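Local structure of putative cell invasion protein with MAC/Perforin domain (Bacteroides thetaiotaomicron VPI-5482, 3KK7) at residues F469-V474 and S497-A502. The protein is of uncertain function but belongs to the membrane-attack complex/perforin (MACPF) family and may take part in cell invasion by a human gut symbiont. Residues are numbered along the deposited sequence; the frame is centred on the assembly and turned at random.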
ATOM      1  N   PHE A 469      19.642  -1.958   4.478  1.00 36.25           N
ATOM      2  CA  PHE A 469      20.201  -1.834   3.124  1.00 35.77           C
ATOM      3  C   PHE A 469      21.712  -1.634   3.207  1.00 35.82           C
ATOM      4  O   PHE A 469      22.218  -1.000   4.147  1.00 35.17           O
ATOM      5  CB  PHE A 469      19.573  -0.662   2.380  1.00 35.56           C
ATOM      6  CG  PHE A 469      18.084  -0.728   2.322  1.00 35.29           C
ATOM      7  CD1 PHE A 469      17.319  -0.344   3.412  1.00 34.93           C
ATOM      8  CD2 PHE A 469      17.443  -1.208   1.206  1.00 34.67           C
ATOM      9  CE1 PHE A 469      15.948  -0.432   3.380  1.00 34.03           C
ATOM     10  CE2 PHE A 469      16.054  -1.285   1.169  1.00 34.71           C
ATOM     11  CZ  PHE A 469      15.314  -0.905   2.255  1.00 33.24           C
ATOM     12  N   GLN A 470      22.418  -2.190   2.221  1.00 36.18           N
ATOM     13  CA  GLN A 470      23.868  -2.011   2.050  1.00 36.12           C
ATOM     14  C   GLN A 470      24.174  -0.963   1.006  1.00 35.55           C
ATOM     15  O   GLN A 470      23.708  -1.068  -0.120  1.00 34.57           O
ATOM     16  CB  GLN A 470      24.507  -3.284   1.536  1.00 36.60           C
ATOM     17  CG  GLN A 470      24.585  -4.431   2.525  1.00 38.48           C
ATOM     18  CD  GLN A 470      25.703  -5.415   2.165  1.00 39.93           C
ATOM     19  OE1 GLN A 470      26.561  -5.129   1.330  1.00 41.44           O
ATOM     20  NE2 GLN A 470      25.705  -6.560   2.810  1.00 41.28           N
ATOM     21  N   ILE A 471      24.956   0.044   1.387  1.00 35.75           N
ATOM     22  CA  ILE A 471      25.504   1.008   0.440  1.00 35.87           C
ATOM     23  C   ILE A 471      27.026   0.943   0.548  1.00 36.06           C
ATOM     24  O   ILE A 471      27.618   1.378   1.549  1.00 36.65           O
ATOM     25  CB  ILE A 471      25.053   2.457   0.695  1.00 35.95           C
ATOM     26  CG1 ILE A 471      23.606   2.553   1.176  1.00 35.34           C
ATOM     27  CG2 ILE A 471      25.228   3.281  -0.594  1.00 36.41           C
ATOM     28  CD1 ILE A 471      23.262   3.960   1.684  1.00 34.65           C
ATOM     29  N   ASN A 472      27.655   0.373  -0.477  1.00 36.10           N
ATOM     30  CA  ASN A 472      29.119   0.238  -0.509  1.00 35.73           C
ATOM     31  C   ASN A 472      29.790   1.558  -0.781  1.00 35.64           C
ATOM     32  O   ASN A 472      29.221   2.418  -1.454  1.00 35.74           O
ATOM     33  CB  ASN A 472      29.563  -0.712  -1.617  1.00 35.30           C
ATOM     34  CG  ASN A 472      29.081  -2.120  -1.415  1.00 35.20           C
ATOM     35  OD1 ASN A 472      29.004  -2.612  -0.285  1.00 36.70           O
ATOM     36  ND2 ASN A 472      28.782  -2.801  -2.520  1.00 33.51           N
ATOM     37  N   ASN A 473      31.015   1.698  -0.281  1.00 35.61           N
ATOM     38  CA  ASN A 473      31.855   2.843  -0.605  1.00 35.41           C
ATOM     39  C   ASN A 473      31.162   4.184  -0.374  1.00 35.00           C
ATOM     40  O   ASN A 473      31.264   5.087  -1.215  1.00 35.08           O
ATOM     41  CB  ASN A 473      32.302   2.748  -2.065  1.00 35.52           C
ATOM     42  CG  ASN A 473      32.877   1.398  -2.402  1.00 36.98           C
ATOM     43  OD1 ASN A 473      33.537   0.780  -1.573  1.00 41.32           O
ATOM     44  ND2 ASN A 473      32.634   0.927  -3.620  1.00 37.86           N
ATOM     45  N   VAL A 474      30.446   4.311   0.744  1.00 34.57           N
ATOM     46  CA  VAL A 474      29.808   5.581   1.059  1.00 34.32           C
ATOM     47  C   VAL A 474      30.913   6.544   1.385  1.00 34.19           C
ATOM     48  O   VAL A 474      31.831   6.201   2.123  1.00 34.20           O
ATOM     49  CB  VAL A 474      28.827   5.501   2.219  1.00 34.36           C
ATOM     50  CG1 VAL A 474      28.579   6.894   2.784  1.00 34.92           C
ATOM     51  CG2 VAL A 474      27.521   4.860   1.760  1.00 34.00           C
ATOM     52  N   SER A 497      30.134   6.017  -6.595  1.00 27.54           N
ATOM     53  CA  SER A 497      29.598   4.818  -5.926  1.00 26.98           C
ATOM     54  C   SER A 497      28.139   4.470  -6.285  1.00 26.48           C
ATOM     55  O   SER A 497      27.660   3.386  -5.976  1.00 25.81           O
ATOM     56  CB  SER A 497      29.739   4.978  -4.413  1.00 26.92           C
ATOM     57  OG  SER A 497      31.091   5.150  -4.056  1.00 27.60           O
HETATM   58  N   MSE A 498      27.432   5.404  -6.910  1.00 26.48           N
HETATM   59  CA  MSE A 498      26.110   5.145  -7.501  1.00 26.26           C
HETATM   60  C   MSE A 498      25.013   5.036  -6.470  1.00 26.64           C
HETATM   61  O   MSE A 498      24.025   4.330  -6.664  1.00 26.92           O
HETATM   62  CB  MSE A 498      26.134   3.906  -8.417  1.00 26.06           C
HETATM   63  CG  MSE A 498      27.325   3.899  -9.417  1.00 26.03           C
HETATM   64 SE   MSE A 498      27.630   5.637 -10.325  0.75 26.91          SE
HETATM   65  CE  MSE A 498      26.008   5.731 -11.421  1.00 22.71           C
ATOM     66  N   TYR A 499      25.157   5.781  -5.382  1.00 26.71           N
ATOM     67  CA  TYR A 499      24.101   5.840  -4.385  1.00 26.43           C
ATOM     68  C   TYR A 499      23.621   7.271  -4.281  1.00 26.11           C
ATOM     69  O   TYR A 499      24.308   8.194  -4.725  1.00 25.73           O
ATOM     70  CB  TYR A 499      24.568   5.279  -3.028  1.00 26.33           C
ATOM     71  CG  TYR A 499      25.586   6.116  -2.317  1.00 26.50           C
ATOM     72  CD1 TYR A 499      25.194   7.215  -1.557  1.00 25.33           C
ATOM     73  CD2 TYR A 499      26.952   5.808  -2.382  1.00 26.63           C
ATOM     74  CE1 TYR A 499      26.125   8.003  -0.902  1.00 25.08           C
ATOM     75  CE2 TYR A 499      27.896   6.595  -1.706  1.00 26.11           C
ATOM     76  CZ  TYR A 499      27.464   7.694  -0.976  1.00 25.26           C
ATOM     77  OH  TYR A 499      28.343   8.485  -0.297  1.00 26.26           O
ATOM     78  N   CYS A 500      22.438   7.435  -3.688  1.00 25.82           N
ATOM     79  CA  CYS A 500      21.785   8.709  -3.623  1.00 25.99           C
ATOM     80  C   CYS A 500      20.782   8.823  -2.459  1.00 26.37           C
ATOM     81  O   CYS A 500      19.924   7.948  -2.274  1.00 25.93           O
ATOM     82  CB  CYS A 500      21.076   8.955  -4.952  1.00 25.95           C
ATOM     83  SG  CYS A 500      19.872  10.309  -4.932  1.00 26.49           S
ATOM     84  N   PHE A 501      20.895   9.915  -1.690  1.00 26.40           N
ATOM     85  CA  PHE A 501      19.946  10.235  -0.633  1.00 26.28           C
ATOM     86  C   PHE A 501      19.013  11.306  -1.153  1.00 26.78           C
ATOM     87  O   PHE A 501      19.473  12.342  -1.652  1.00 26.90           O
ATOM     88  CB  PHE A 501      20.622  10.744   0.651  1.00 26.11           C
ATOM     89  CG  PHE A 501      21.688   9.830   1.213  1.00 25.62           C
ATOM     90  CD1 PHE A 501      21.548   8.457   1.200  1.00 26.31           C
ATOM     91  CD2 PHE A 501      22.835  10.367   1.795  1.00 27.78           C
ATOM     92  CE1 PHE A 501      22.546   7.616   1.739  1.00 26.07           C
ATOM     93  CE2 PHE A 501      23.854   9.537   2.328  1.00 27.46           C
ATOM     94  CZ  PHE A 501      23.695   8.162   2.300  1.00 27.26           C
ATOM     95  N   ALA A 502      17.702  11.069  -1.024  1.00 27.48           N
ATOM     96  CA  ALA A 502      16.678  12.046  -1.453  1.00 27.76           C
ATOM     97  C   ALA A 502      15.893  12.641  -0.267  1.00 27.64           C
ATOM     98  O   ALA A 502      15.809  12.032   0.786  1.00 27.98           O
ATOM     99  CB  ALA A 502      15.710  11.390  -2.463  1.00 27.30           C
TER
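Two N-H donors outside the segments grip the hydroxyl oxygen of Y499: the backbone N of D475 and, weakly, ND2 of N494. This tethers the ring against residues 471-474, between a segment of the D2 family region of the MACPF protein and one of the D3 region. The two strands belong to different β-sheets and meet through side chains, their short axes 8.9 Å apart at closest approach and 121° apart in direction. Y499 CG sits in the crowded position between backbone N and carbonyl carbon (chi1 69°), and the ring reaches along the chain of residues 473-474. V474 covers one face: CG2 makes a CH-pi contact 4.1 Å from the ring centroid, displaced toward the rim, while CG1 lies 3.5 Å from Y499 OH. At the root of the ring I471, which crosses it at about a right angle, presses its CG2, anti to the backbone N, to 3.2 Å from Y499 CB, a tight approach. A leucine here has neither the hydroxyl nor the aromatic face beneath V474, and the loss of both bonds and the CH-pi contact would probably loosen the packing of 497-502 on 469-474. The segments share one hydrogen bond, from S497 OG to N473 O at 2.8 Å; the donor stands above the carbonyl plane, 30° out of it. That same carbonyl oxygen lies at the edge of the Y499 ring, 3.7 Å from CE2. N473 has a left-handed backbone conformation, and N472 OD1 is bonded to S411 OG on the neighbouring strand 407-411. Farther along, I471 extends its other branch toward F501, where CD1 meets the ring edge in plane, 3.7 Å from CE1.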